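Local coordinates for ethanolamine utilization protein EutJ (Carboxydothermus hydrogenoformans Z-2901, PDB 3H1Q) that binds ATP in an actin-like ATPase fold and probably serves in ethanolamine utilization, at residues V68-I71 with G72-I76; K81-V84 with E85-L88; V205-P208 with V209-M213; V217-V220 with I221-Y224; G235-L239 with T240-E244. All blocks are in the same frame, centred on the assembly; numbering follows the deposited sequence.

Contact 1: V68-I71 with G72-I76; sequences VDYI and GAIQI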
loop_
_atom_site.group_PDB
_atom_site.type_symbol
_atom_site.label_atom_id
_atom_site.label_comp_id
_atom_site.label_asym_id
_atom_site.label_seq_id
_atom_site.Cartn_x
_atom_site.Cartn_y
_atom_site.Cartn_z
ATOM N N VAL A 68 -8.835 14.105 -5.827
ATOM C CA VAL A 68 -10.070 14.479 -6.532
ATOM C C VAL A 68 -11.298 14.566 -5.621
ATOM O O VAL A 68 -12.378 14.994 -6.080
ATOM C CB VAL A 68 -10.439 13.492 -7.706
ATOM C CG1 VAL A 68 -9.676 13.817 -8.945
ATOM C CG2 VAL A 68 -10.238 12.032 -7.311
ATOM N N ASP A 69 -11.164 14.112 -4.372
ATOM C CA ASP A 69 -12.249 14.225 -3.418
ATOM C C ASP A 69 -11.642 14.588 -2.099
ATOM O O ASP A 69 -11.829 13.888 -1.117
ATOM C CB ASP A 69 -13.055 12.923 -3.306
ATOM C CG ASP A 69 -14.348 13.069 -2.422
ATOM O OD1 ASP A 69 -14.955 14.165 -2.270
ATOM O OD2 ASP A 69 -14.786 12.052 -1.848
ATOM N N TYR A 70 -10.884 15.674 -2.088
ATOM C CA TYR A 70 -10.223 16.201 -0.883
ATOM C C TYR A 70 -11.097 16.301 0.414
ATOM O O TYR A 70 -10.648 15.998 1.515
ATOM C CB TYR A 70 -9.629 17.549 -1.257
ATOM C CG TYR A 70 -9.070 18.304 -0.120
ATOM C CD1 TYR A 70 -7.704 18.312 0.114
ATOM C CD2 TYR A 70 -9.897 19.040 0.711
ATOM C CE1 TYR A 70 -7.153 19.025 1.163
ATOM C CE2 TYR A 70 -9.372 19.768 1.787
ATOM C CZ TYR A 70 -7.991 19.751 2.021
ATOM O OH TYR A 70 -7.458 20.466 3.082
ATOM N N ILE A 71 -12.343 16.718 0.268
ATOM C CA ILE A 71 -13.301 16.749 1.367
ATOM C C ILE A 71 -13.638 15.330 1.779
ATOM O O ILE A 71 -13.507 14.981 2.957
ATOM C CB ILE A 71 -14.579 17.552 0.957
ATOM C CG1 ILE A 71 -14.258 19.053 0.868
ATOM C CG2 ILE A 71 -15.785 17.277 1.857
ATOM C CD1 ILE A 71 -13.031 19.511 1.680
ATOM N N GLY A 72 -14.064 14.514 0.809
ATOM C CA GLY A 72 -14.217 13.057 0.986
ATOM C C GLY A 72 -13.037 12.459 1.741
ATOM O O GLY A 72 -13.251 11.678 2.666
ATOM N N ALA A 73 -11.809 12.854 1.389
ATOM C CA ALA A 73 -10.630 12.436 2.120
ATOM C C ALA A 73 -10.808 12.668 3.616
ATOM O O ALA A 73 -10.799 11.695 4.413
ATOM C CB ALA A 73 -9.393 13.130 1.620
ATOM N N ILE A 74 -11.010 13.946 3.986
ATOM C CA ILE A 74 -11.042 14.402 5.378
ATOM C C ILE A 74 -12.124 13.690 6.158
ATOM O O ILE A 74 -11.882 13.190 7.274
ATOM C CB ILE A 74 -11.184 15.912 5.435
ATOM C CG1 ILE A 74 -9.890 16.556 4.931
ATOM C CG2 ILE A 74 -11.511 16.396 6.845
ATOM C CD1 ILE A 74 -9.942 18.054 4.833
ATOM N N GLN A 75 -13.303 13.597 5.551
ATOM C CA GLN A 75 -14.351 12.737 6.095
ATOM C C GLN A 75 -13.845 11.335 6.462
ATOM O O GLN A 75 -14.096 10.869 7.594
ATOM C CB GLN A 75 -15.499 12.594 5.113
ATOM C CG GLN A 75 -16.710 13.439 5.419
ATOM C CD GLN A 75 -17.182 14.195 4.177
ATOM O OE1 GLN A 75 -16.415 14.963 3.583
ATOM N NE2 GLN A 75 -18.435 13.969 3.768
ATOM N N ILE A 76 -13.160 10.672 5.506
ATOM C CA ILE A 76 -12.605 9.311 5.699
ATOM C C ILE A 76 -11.545 9.323 6.802
ATOM O O ILE A 76 -11.696 8.622 7.810
ATOM C CB ILE A 76 -12.025 8.658 4.386
ATOM C CG1 ILE A 76 -13.081 8.540 3.266
ATOM C CG2 ILE A 76 -11.384 7.286 4.685
ATOM C CD1 ILE A 76 -14.301 7.700 3.627
#
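The ring of Y70 meets I74 one helical turn on: I74 CD1 lies 3.5 Å from Y70 CE2, approaching obliquely, while I71 CD1 sits at the ring edge in its plane. Y70 CG is set opposite the main-chain N (chi1 173°), a setting from which the CE2 side of the ring meets the tip of I74; A110 and H113 of helix 110-117 touch the ring too. D69 is the N-cap residue of helix 70-87. Its OD1 takes a weak bond from G72 N at 3.2 Å, bent to 138°. Its carbonyl is used more firmly, D69 O receiving A73 N at 2.7 Å. An alanine in place of D69 would keep that backbone bond, but G72 N would probably be left without its side-chain acceptor at the helix start. The chemistry is that of a surface helix beginning: a negative group beside the G72 amide of the first turn, where it would be expected to suit the positive end of the helix dipole, followed by an apolar ridge turned to helix 110-117.

Contact 2: K81-V84 with E85-L88; sequences KAKV and ERLL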
loop_
_atom_site.group_PDB
_atom_site.type_symbol
_atom_site.label_atom_id
_atom_site.label_comp_id
_atom_site.label_asym_id
_atom_site.label_seq_id
_atom_site.Cartn_x
_atom_site.Cartn_y
_atom_site.Cartn_z
ATOM N N LYS A 81 -9.855 7.963 12.229
ATOM C CA LYS A 81 -9.327 8.465 13.493
ATOM C C LYS A 81 -10.276 8.200 14.638
ATOM O O LYS A 81 -9.847 7.859 15.740
ATOM C CB LYS A 81 -9.076 9.952 13.434
ATOM C CG LYS A 81 -8.234 10.457 14.569
ATOM C CD LYS A 81 -7.712 11.843 14.274
ATOM C CE LYS A 81 -8.455 12.900 15.071
ATOM N NZ LYS A 81 -7.897 13.035 16.437
ATOM N N ALA A 82 -11.569 8.330 14.383
ATOM C CA ALA A 82 -12.526 8.160 15.450
ATOM C C ALA A 82 -12.726 6.707 15.760
ATOM O O ALA A 82 -12.919 6.350 16.905
ATOM C CB ALA A 82 -13.823 8.795 15.099
ATOM N N LYS A 83 -12.693 5.858 14.742
ATOM C CA LYS A 83 -12.928 4.442 14.986
ATOM C C LYS A 83 -11.819 3.940 15.869
ATOM O O LYS A 83 -12.063 3.301 16.897
ATOM C CB LYS A 83 -12.944 3.621 13.698
ATOM C CG LYS A 83 -13.115 2.124 13.990
ATOM C CD LYS A 83 -13.844 1.324 12.916
ATOM C CE LYS A 83 -13.117 1.385 11.603
ATOM N NZ LYS A 83 -13.819 0.579 10.556
ATOM N N VAL A 84 -10.599 4.253 15.446
ATOM C CA VAL A 84 -9.411 3.792 16.119
ATOM C C VAL A 84 -9.432 4.374 17.516
ATOM O O VAL A 84 -9.163 3.666 18.495
ATOM C CB VAL A 84 -8.147 4.171 15.331
ATOM C CG1 VAL A 84 -6.918 4.197 16.226
ATOM C CG2 VAL A 84 -7.967 3.199 14.179
ATOM N N GLU A 85 -9.812 5.642 17.624
ATOM C CA GLU A 85 -9.905 6.251 18.936
ATOM C C GLU A 85 -10.915 5.609 19.885
ATOM O O GLU A 85 -10.633 5.503 21.048
ATOM C CB GLU A 85 -10.094 7.747 18.833
ATOM C CG GLU A 85 -8.792 8.443 18.551
ATOM C CD GLU A 85 -8.961 9.910 18.210
ATOM O OE1 GLU A 85 -10.107 10.410 18.182
ATOM O OE2 GLU A 85 -7.932 10.569 17.964
ATOM N N ARG A 86 -12.070 5.155 19.413
ATOM C CA ARG A 86 -12.981 4.493 20.336
ATOM C C ARG A 86 -12.397 3.135 20.796
ATOM O O ARG A 86 -12.593 2.698 21.931
ATOM C CB ARG A 86 -14.435 4.388 19.795
ATOM C CG ARG A 86 -14.718 3.357 18.687
ATOM C CD ARG A 86 -16.232 3.280 18.292
ATOM N NE ARG A 86 -16.534 2.889 16.875
ATOM C CZ ARG A 86 -16.722 3.730 15.828
ATOM N NH1 ARG A 86 -16.608 5.048 15.991
ATOM N NH2 ARG A 86 -17.016 3.262 14.599
ATOM N N LEU A 87 -11.629 2.519 19.905
ATOM C CA LEU A 87 -11.241 1.131 19.995
ATOM C C LEU A 87 -10.028 1.115 20.857
ATOM O O LEU A 87 -9.879 0.241 21.715
ATOM C CB LEU A 87 -10.878 0.636 18.609
ATOM C CG LEU A 87 -11.674 -0.536 18.059
ATOM C CD1 LEU A 87 -13.143 -0.393 18.342
ATOM C CD2 LEU A 87 -11.380 -0.679 16.563
ATOM N N LEU A 88 -9.158 2.101 20.641
ATOM C CA LEU A 88 -7.990 2.304 21.486
ATOM C C LEU A 88 -8.439 2.943 22.778
ATOM O O LEU A 88 -9.555 3.440 22.877
ATOM C CB LEU A 88 -7.034 3.241 20.784
ATOM C CG LEU A 88 -5.573 3.272 21.166
ATOM C CD1 LEU A 88 -5.014 1.870 21.345
ATOM C CD2 LEU A 88 -4.874 4.000 20.037
#
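K81 and E85, one turn apart, form a salt bridge in which K81 NZ lies 2.9 Å from E85 OE2, on the syn side of the carboxylate and 18° out of its plane. The lysine chain bends at its last two torsions and crosses the extended glutamate obliquely. Both ends have a further partner in L92: its amide donates to E85 OE2 and its carbonyl accepts from K81 NZ, tying the ion pair to the chain beyond the helix. R86 lays one guanidinium face over K83 CA, which sits 3.8 Å above the plane, nearer the border of the group than its middle. The ammonium of K83 has its partner elsewhere, in a salt bridge with E20. The backbone beneath closes with L88 N to V84 O at 2.7 Å, where the helix ends, and V84 CG1 and L88 CD2 stand 4.3 Å apart. On this inner side V84 rests on strands 39-45 and 51-58 and L88 on V52, seating the end of helix 70-87 against the five-stranded sheet.

Contact 3: V205-P208 with V209-M213; sequences VVRP and VIEKM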
loop_
_atom_site.group_PDB
_atom_site.type_symbol
_atom_site.label_atom_id
_atom_site.label_comp_id
_atom_site.label_asym_id
_atom_site.label_seq_id
_atom_site.Cartn_x
_atom_site.Cartn_y
_atom_site.Cartn_z
ATOM N N VAL A 205 -7.543 -15.152 -17.023
ATOM C CA VAL A 205 -8.195 -14.009 -17.679
ATOM C C VAL A 205 -7.515 -12.671 -17.395
ATOM O O VAL A 205 -7.514 -11.770 -18.230
ATOM C CB VAL A 205 -9.700 -13.952 -17.336
ATOM C CG1 VAL A 205 -10.027 -14.888 -16.184
ATOM C CG2 VAL A 205 -10.142 -12.533 -17.045
ATOM N N VAL A 206 -6.912 -12.596 -16.220
ATOM C CA VAL A 206 -6.315 -11.395 -15.671
ATOM C C VAL A 206 -4.764 -11.439 -15.801
ATOM O O VAL A 206 -4.061 -10.468 -15.485
ATOM C CB VAL A 206 -6.810 -11.268 -14.211
ATOM C CG1 VAL A 206 -6.030 -10.263 -13.412
ATOM C CG2 VAL A 206 -8.285 -10.923 -14.201
ATOM N N ARG A 207 -4.249 -12.565 -16.311
ATOM C CA ARG A 207 -2.797 -12.797 -16.485
ATOM C C ARG A 207 -2.137 -11.761 -17.411
ATOM O O ARG A 207 -1.089 -11.218 -17.062
ATOM C CB ARG A 207 -2.511 -14.270 -16.925
ATOM C CG ARG A 207 -1.040 -14.622 -17.336
ATOM C CD ARG A 207 -0.780 -16.156 -17.548
ATOM N NE ARG A 207 -0.911 -16.962 -16.319
ATOM C CZ ARG A 207 0.003 -17.041 -15.338
ATOM N NH1 ARG A 207 1.158 -16.377 -15.413
ATOM N NH2 ARG A 207 -0.238 -17.780 -14.259
ATOM N N PRO A 208 -2.764 -11.474 -18.576
ATOM C CA PRO A 208 -2.247 -10.527 -19.570
ATOM C C PRO A 208 -1.757 -9.199 -18.984
ATOM O O PRO A 208 -0.670 -8.725 -19.346
ATOM C CB PRO A 208 -3.453 -10.286 -20.491
ATOM C CG PRO A 208 -4.597 -11.067 -19.917
ATOM C CD PRO A 208 -4.005 -12.108 -19.055
ATOM N N VAL A 209 -2.548 -8.625 -18.073
ATOM C CA VAL A 209 -2.184 -7.389 -17.370
ATOM C C VAL A 209 -0.869 -7.546 -16.583
ATOM O O VAL A 209 -0.005 -6.644 -16.634
ATOM C CB VAL A 209 -3.318 -6.911 -16.426
ATOM C CG1 VAL A 209 -3.256 -5.408 -16.227
ATOM C CG2 VAL A 209 -4.689 -7.336 -16.955
ATOM N N ILE A 210 -0.729 -8.687 -15.883
ATOM C CA ILE A 210 0.482 -9.021 -15.108
ATOM C C ILE A 210 1.720 -9.119 -16.008
ATOM O O ILE A 210 2.802 -8.636 -15.640
ATOM C CB ILE A 210 0.353 -10.358 -14.315
ATOM C CG1 ILE A 210 -1.077 -10.577 -13.796
ATOM C CG2 ILE A 210 1.456 -10.481 -13.214
ATOM C CD1 ILE A 210 -1.255 -10.410 -12.322
ATOM N N GLU A 211 1.557 -9.743 -17.178
ATOM C CA GLU A 211 2.643 -9.831 -18.157
ATOM C C GLU A 211 3.164 -8.422 -18.412
ATOM O O GLU A 211 4.345 -8.123 -18.159
ATOM C CB GLU A 211 2.167 -10.451 -19.489
ATOM C CG GLU A 211 1.365 -11.781 -19.388
ATOM C CD GLU A 211 1.081 -12.470 -20.747
ATOM O OE1 GLU A 211 1.786 -12.189 -21.744
ATOM O OE2 GLU A 211 0.144 -13.304 -20.805
ATOM N N LYS A 212 2.242 -7.571 -18.882
ATOM C CA LYS A 212 2.463 -6.148 -19.150
ATOM C C LYS A 212 3.192 -5.459 -18.004
ATOM O O LYS A 212 4.244 -4.824 -18.198
ATOM C CB LYS A 212 1.113 -5.459 -19.390
ATOM C CG LYS A 212 1.198 -3.940 -19.539
ATOM C CD LYS A 212 -0.185 -3.269 -19.497
ATOM C CE LYS A 212 -0.051 -1.771 -19.771
ATOM N NZ LYS A 212 -0.957 -1.271 -20.870
HETATM N N MSE A 213 2.609 -5.598 -16.817
HETATM C CA MSE A 213 3.172 -5.035 -15.606
HETATM C C MSE A 213 4.655 -5.362 -15.463
HETATM O O MSE A 213 5.506 -4.454 -15.429
HETATM C CB MSE A 213 2.381 -5.528 -14.405
HETATM C CG MSE A 213 0.974 -4.944 -14.372
HETATM SE SE MSE A 213 -0.019 -5.254 -12.704
HETATM C CE MSE A 213 -1.681 -4.360 -13.175
#
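R207 and E211 are brought across each other by different first torsions: R207 CG lies trans to the amide nitrogen (chi1 172°), whereas E211 CG is anti to the carbonyl carbon (chi1 -49°), which turns the carboxylate back over the preceding turn. The two chains cross at about a right angle. The contact is made by the aliphatic stem, E211 OE2 lying 3.9 Å from R207 CG, and the same oxygen is equally near P208 CA. The charged atoms stay apart, with R207 NE 5.9 Å from E211 OE2. V209 CG2 and I210 CG1 lean on the carbonyl of V206, the isoleucine carbon at 3.4 Å from V206 O. Helix 199-220 is kinked where the N atoms of V205 and P208 make no bond to the turn before, P208 having no hydrogen to give; beyond it E211 N bonds R207 O at 3.0 Å and K212 N, nearly straight, P208 O at 3.2 Å. V206 and V209 meet L174 of helix 171-182, while R207 and E211 both touch F249 of helix 242-250. Between these separated charges any attraction is probably modest, and the turn is likely to rest mainly on backbone bonds and apolar neighbours.

Contact 4: V217-V220 with I221-Y224; sequences VKEV and IKNY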
loop_
_atom_site.group_PDB
_atom_site.type_symbol
_atom_site.label_atom_id
_atom_site.label_comp_id
_atom_site.label_asym_id
_atom_site.label_seq_id
_atom_site.Cartn_x
_atom_site.Cartn_y
_atom_site.Cartn_z
ATOM N N VAL A 217 8.472 -3.265 -15.681
ATOM C CA VAL A 217 9.458 -3.180 -14.616
ATOM C C VAL A 217 10.776 -3.653 -15.167
ATOM O O VAL A 217 11.792 -2.981 -15.006
ATOM C CB VAL A 217 9.075 -4.053 -13.409
ATOM C CG1 VAL A 217 10.023 -3.799 -12.241
ATOM C CG2 VAL A 217 7.614 -3.811 -13.013
ATOM N N LYS A 218 10.731 -4.810 -15.831
ATOM C CA LYS A 218 11.884 -5.402 -16.529
ATOM C C LYS A 218 12.678 -4.309 -17.198
ATOM O O LYS A 218 13.893 -4.206 -17.003
ATOM C CB LYS A 218 11.416 -6.405 -17.596
ATOM C CG LYS A 218 12.508 -7.349 -18.122
ATOM C CD LYS A 218 11.972 -8.440 -19.089
ATOM C CE LYS A 218 12.458 -8.237 -20.541
ATOM N NZ LYS A 218 11.903 -9.214 -21.545
ATOM N N GLU A 219 11.951 -3.498 -17.969
ATOM C CA GLU A 219 12.488 -2.346 -18.665
ATOM C C GLU A 219 13.231 -1.391 -17.742
ATOM O O GLU A 219 14.403 -1.094 -17.956
ATOM C CB GLU A 219 11.375 -1.601 -19.402
ATOM C CG GLU A 219 11.452 -1.723 -20.905
ATOM C CD GLU A 219 12.648 -0.967 -21.530
ATOM O OE1 GLU A 219 12.503 -0.480 -22.681
ATOM O OE2 GLU A 219 13.731 -0.862 -20.893
ATOM N N VAL A 220 12.554 -0.915 -16.711
ATOM C CA VAL A 220 13.147 0.069 -15.831
ATOM C C VAL A 220 14.366 -0.491 -15.085
ATOM O O VAL A 220 15.268 0.257 -14.696
ATOM C CB VAL A 220 12.095 0.559 -14.867
ATOM C CG1 VAL A 220 12.494 1.903 -14.282
ATOM C CG2 VAL A 220 10.768 0.678 -15.603
ATOM N N ILE A 221 14.386 -1.812 -14.913
ATOM C CA ILE A 221 15.505 -2.520 -14.282
ATOM C C ILE A 221 16.559 -2.896 -15.333
ATOM O O ILE A 221 17.633 -3.404 -14.988
ATOM C CB ILE A 221 15.034 -3.824 -13.515
ATOM C CG1 ILE A 221 13.672 -3.634 -12.822
ATOM C CG2 ILE A 221 16.130 -4.369 -12.552
ATOM C CD1 ILE A 221 13.485 -2.302 -12.079
ATOM N N LYS A 222 16.233 -2.647 -16.608
ATOM C CA LYS A 222 17.141 -2.836 -17.764
ATOM C C LYS A 222 18.236 -1.766 -17.789
ATOM O O LYS A 222 18.998 -1.667 -18.753
ATOM C CB LYS A 222 16.335 -2.769 -19.072
ATOM C CG LYS A 222 17.088 -3.082 -20.356
ATOM C CD LYS A 222 16.632 -2.178 -21.507
ATOM C CE LYS A 222 17.684 -1.135 -21.892
ATOM N NZ LYS A 222 18.736 -1.679 -22.813
ATOM N N ASN A 223 18.290 -0.946 -16.743
ATOM C CA ASN A 223 19.345 0.052 -16.586
ATOM C C ASN A 223 20.015 -0.025 -15.209
ATOM O O ASN A 223 21.056 0.613 -14.978
ATOM C CB ASN A 223 18.815 1.464 -16.882
ATOM C CG ASN A 223 18.920 1.833 -18.363
ATOM O OD1 ASN A 223 18.312 1.192 -19.229
ATOM N ND2 ASN A 223 19.698 2.875 -18.658
ATOM N N TYR A 224 19.432 -0.833 -14.317
ATOM C CA TYR A 224 19.915 -0.954 -12.940
ATOM C C TYR A 224 20.375 -2.336 -12.523
ATOM O O TYR A 224 19.868 -3.365 -12.980
ATOM C CB TYR A 224 18.874 -0.447 -11.959
ATOM C CG TYR A 224 18.599 1.022 -12.110
ATOM C CD1 TYR A 224 19.385 1.969 -11.447
ATOM C CD2 TYR A 224 17.553 1.470 -12.926
ATOM C CE1 TYR A 224 19.129 3.330 -11.581
ATOM C CE2 TYR A 224 17.290 2.828 -13.076
ATOM C CZ TYR A 224 18.078 3.755 -12.394
ATOM O OH TYR A 224 17.828 5.104 -12.540
#
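Helix 199-220 ends here on a backbone bond from I221 N to V217 O of 2.8 Å, with a weak second bond from the same amide to K218 O, after which the chain leaves helical geometry. V217 and I221 lie side by side and point the same way, V217 CG1 meeting I221 CG1 at 3.7 Å. I221 CG1 is anti to the carbonyl carbon (chi1 -37°), a setting that folds the branch back along the helix, and its CD1 stands 3.8 Å from V217 CG1 as well. This last turn leads through a loop into strand 230-233, which lies parallel to strand 141-146 in a mixed sheet consistent with the actin-like ATPase fold. The apolar pair faces that sheet, V217 touching V144 and I221 touching I142 of strand 141-146, while V217 also meets F246 and L250 of helix 242-250. With an alanine at I221, a gap would probably open beside V217 and I142 would have less to pack on. On the outward side E219 and K222 run side by side, E219 OE2 coming to 3.2 Å from K222 CD, a contact with the methylene chain, while the ammonium of K222 remains 5.4 Å from that oxygen. Past the turn the ring of Y224 comes edge-on to the backbone: V220 O lies at the ring edge, in its plane, 3.1 Å from Y224 CD2, and both V220 and Y224 touch F165.

Contact 5: G235-L239 with T240-E244; sequences GTAYL and TGFSE. With ATP (adenosine-5'-triphosphate), chain C.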
loop_
_atom_site.group_PDB
_atom_site.type_symbol
_atom_site.label_atom_id
_atom_site.label_comp_id
_atom_site.label_asym_id
_atom_site.label_seq_id
_atom_site.Cartn_x
_atom_site.Cartn_y
_atom_site.Cartn_z
ATOM N N GLY A 235 -1.556 -3.806 -2.538
ATOM C CA GLY A 235 -2.724 -4.680 -2.552
ATOM C C GLY A 235 -2.997 -5.506 -3.797
ATOM O O GLY A 235 -3.770 -6.477 -3.748
ATOM N N THR A 236 -2.402 -5.120 -4.924
ATOM C CA THR A 236 -2.622 -5.872 -6.158
ATOM C C THR A 236 -1.997 -7.256 -6.056
ATOM O O THR A 236 -2.524 -8.210 -6.625
ATOM C CB THR A 236 -2.062 -5.179 -7.423
ATOM O OG1 THR A 236 -2.009 -3.760 -7.235
ATOM C CG2 THR A 236 -2.923 -5.517 -8.635
ATOM N N ALA A 237 -0.885 -7.344 -5.321
ATOM C CA ALA A 237 -0.171 -8.591 -5.077
ATOM C C ALA A 237 -0.891 -9.534 -4.093
ATOM O O ALA A 237 -0.301 -10.472 -3.589
ATOM C CB ALA A 237 1.241 -8.291 -4.600
ATOM N N TYR A 238 -2.163 -9.285 -3.813
ATOM C CA TYR A 238 -2.969 -10.169 -2.981
ATOM C C TYR A 238 -3.506 -11.339 -3.801
ATOM O O TYR A 238 -4.273 -12.165 -3.313
ATOM C CB TYR A 238 -4.163 -9.396 -2.418
ATOM C CG TYR A 238 -4.115 -9.083 -0.940
ATOM C CD1 TYR A 238 -3.759 -10.057 -0.003
ATOM C CD2 TYR A 238 -4.474 -7.819 -0.472
ATOM C CE1 TYR A 238 -3.735 -9.762 1.366
ATOM C CE2 TYR A 238 -4.449 -7.512 0.892
ATOM C CZ TYR A 238 -4.090 -8.485 1.802
ATOM O OH TYR A 238 -4.078 -8.178 3.140
ATOM N N LEU A 239 -3.144 -11.389 -5.075
ATOM C CA LEU A 239 -3.613 -12.470 -5.933
ATOM C C LEU A 239 -2.720 -13.667 -5.650
ATOM O O LEU A 239 -1.496 -13.571 -5.766
ATOM C CB LEU A 239 -3.562 -12.052 -7.409
ATOM C CG LEU A 239 -4.712 -12.616 -8.249
ATOM C CD1 LEU A 239 -6.073 -12.273 -7.638
ATOM C CD2 LEU A 239 -4.650 -12.118 -9.667
ATOM N N THR A 240 -3.307 -14.774 -5.214
ATOM C CA THR A 240 -2.473 -15.948 -4.955
ATOM C C THR A 240 -1.812 -16.395 -6.255
ATOM O O THR A 240 -2.452 -16.456 -7.329
ATOM C CB THR A 240 -3.194 -17.112 -4.242
ATOM O OG1 THR A 240 -4.584 -17.089 -4.570
ATOM C CG2 THR A 240 -3.053 -16.958 -2.750
ATOM N N GLY A 241 -0.510 -16.646 -6.145
ATOM C CA GLY A 241 0.286 -17.032 -7.284
ATOM C C GLY A 241 0.745 -15.839 -8.079
ATOM O O GLY A 241 1.611 -15.979 -8.953
ATOM N N PHE A 242 0.173 -14.668 -7.790
ATOM C CA PHE A 242 0.682 -13.428 -8.365
ATOM C C PHE A 242 2.197 -13.447 -8.294
ATOM O O PHE A 242 2.863 -13.157 -9.282
ATOM C CB PHE A 242 0.171 -12.185 -7.628
ATOM C CG PHE A 242 0.637 -10.876 -8.237
ATOM C CD1 PHE A 242 -0.222 -10.115 -9.010
ATOM C CD2 PHE A 242 1.933 -10.402 -8.021
ATOM C CE1 PHE A 242 0.201 -8.906 -9.568
ATOM C CE2 PHE A 242 2.362 -9.196 -8.577
ATOM C CZ PHE A 242 1.501 -8.452 -9.355
ATOM N N SER A 243 2.740 -13.796 -7.132
ATOM C CA SER A 243 4.186 -13.919 -6.983
ATOM C C SER A 243 4.810 -14.763 -8.093
ATOM O O SER A 243 5.808 -14.362 -8.696
ATOM C CB SER A 243 4.539 -14.543 -5.639
ATOM O OG SER A 243 5.941 -14.523 -5.476
ATOM N N GLU A 244 4.219 -15.934 -8.352
ATOM C CA GLU A 244 4.745 -16.859 -9.347
ATOM C C GLU A 244 4.585 -16.253 -10.738
ATOM O O GLU A 244 5.587 -15.955 -11.403
ATOM C CB GLU A 244 4.057 -18.212 -9.242
HETATM P PG ATP C . -1.181 2.607 -2.386
HETATM O O1G ATP C . -1.731 1.992 -1.107
HETATM O O2G ATP C . -0.407 1.641 -3.241
HETATM O O3G ATP C . -0.352 3.863 -2.150
HETATM P PB ATP C . -3.858 2.216 -3.090
HETATM O O1B ATP C . -4.888 2.575 -4.105
HETATM O O2B ATP C . -4.287 2.325 -1.652
HETATM O O3B ATP C . -2.454 2.958 -3.318
HETATM P PA ATP C . -3.265 -0.627 -2.526
HETATM O O1A ATP C . -3.956 -0.458 -1.204
HETATM O O2A ATP C . -1.788 -0.925 -2.530
HETATM O O3A ATP C . -3.418 0.700 -3.446
HETATM O "O5'" ATP C . -4.080 -1.673 -3.428
HETATM C "C5'" ATP C . -5.440 -1.545 -3.806
HETATM C "C4'" ATP C . -5.638 -2.653 -4.818
HETATM O "O4'" ATP C . -5.329 -3.908 -4.203
HETATM C "C3'" ATP C . -7.078 -2.748 -5.262
HETATM O "O3'" ATP C . -7.165 -2.878 -6.685
HETATM C "C2'" ATP C . -7.581 -4.043 -4.682
HETATM O "O2'" ATP C . -8.524 -4.668 -5.544
HETATM C "C1'" ATP C . -6.328 -4.881 -4.502
HETATM N N9 ATP C . -6.702 -5.930 -3.494
HETATM C C8 ATP C . -7.051 -5.764 -2.199
HETATM N N7 ATP C . -7.415 -6.941 -1.617
HETATM C C5 ATP C . -7.321 -7.905 -2.549
HETATM C C6 ATP C . -7.542 -9.376 -2.622
HETATM N N6 ATP C . -7.949 -10.090 -1.547
HETATM N N1 ATP C . -7.318 -9.998 -3.809
HETATM C C2 ATP C . -6.909 -9.344 -4.911
HETATM N N3 ATP C . -6.675 -8.014 -4.916
HETATM C C4 ATP C . -6.861 -7.241 -3.789
#
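The ring of F242 packs one face over A237, whose CA stands 4.1 Å from the ring centroid and 14° off the ring normal, a CH-pi contact. The phenylalanine reaches back over the loop from the first turn of its helix. A237 CB adds an apolar touch to F242 CD2 at 4.1 Å, and L239 CB meets F242 CB at 3.7 Å. Beyond these segments the ring of F246 meets that of F242, the planes at about 15°. The solvent side is quite different. T240 and G241, the middle residues of a type II turn from L239 to F242, are exposed; G241 has positive phi and stands at the N-cap of helix 242-250, and T240 N donates a hydrogen bond to H199 ND1. Toward the nucleotide the loop offers a polar amide and the Y238 side chain packed by the adenine. G235 N donates to ATP O2A at 2.9 Å in a nearly straight bond of 166°, and Y238 CD2 lies 3.3 Å from ATP N7. The Y238 hydroxyl is bonded to H259, and T236 OG1 to I146 O. Following strand 230-233, the G235-A237 loop is consistent with the adenosine-binding motif of actin-like ATPases. It joins two chemistries, a main-chain amide gripping the alpha phosphate and an apolar underside on which F242 rests, so that nucleotide binding and the start of the helix share one short piece of chain.

Contacts 1 and 2 share helix 70-87, its capped start and its end, their centres 19 Å apart; contact 1 is a surface contact, while contacts 2 to 5 are all partly buried. Contacts 3 and 4 share helix 199-220 too, contact 3 at its kink and contact 4 where it ends in a loop, and contact 4 lies farthest out from the chain centre. Contact 5, nearest that centre at about 13 Å, is the one that takes part in the ATP pocket, and it touches contact 3 where I210 CD1 meets F242 CE1 at 3.5 Å. Charge is paired in contact 2 and merely close in contacts 3 and 4, while in contact 5 a neutral backbone amide meets the phosphate.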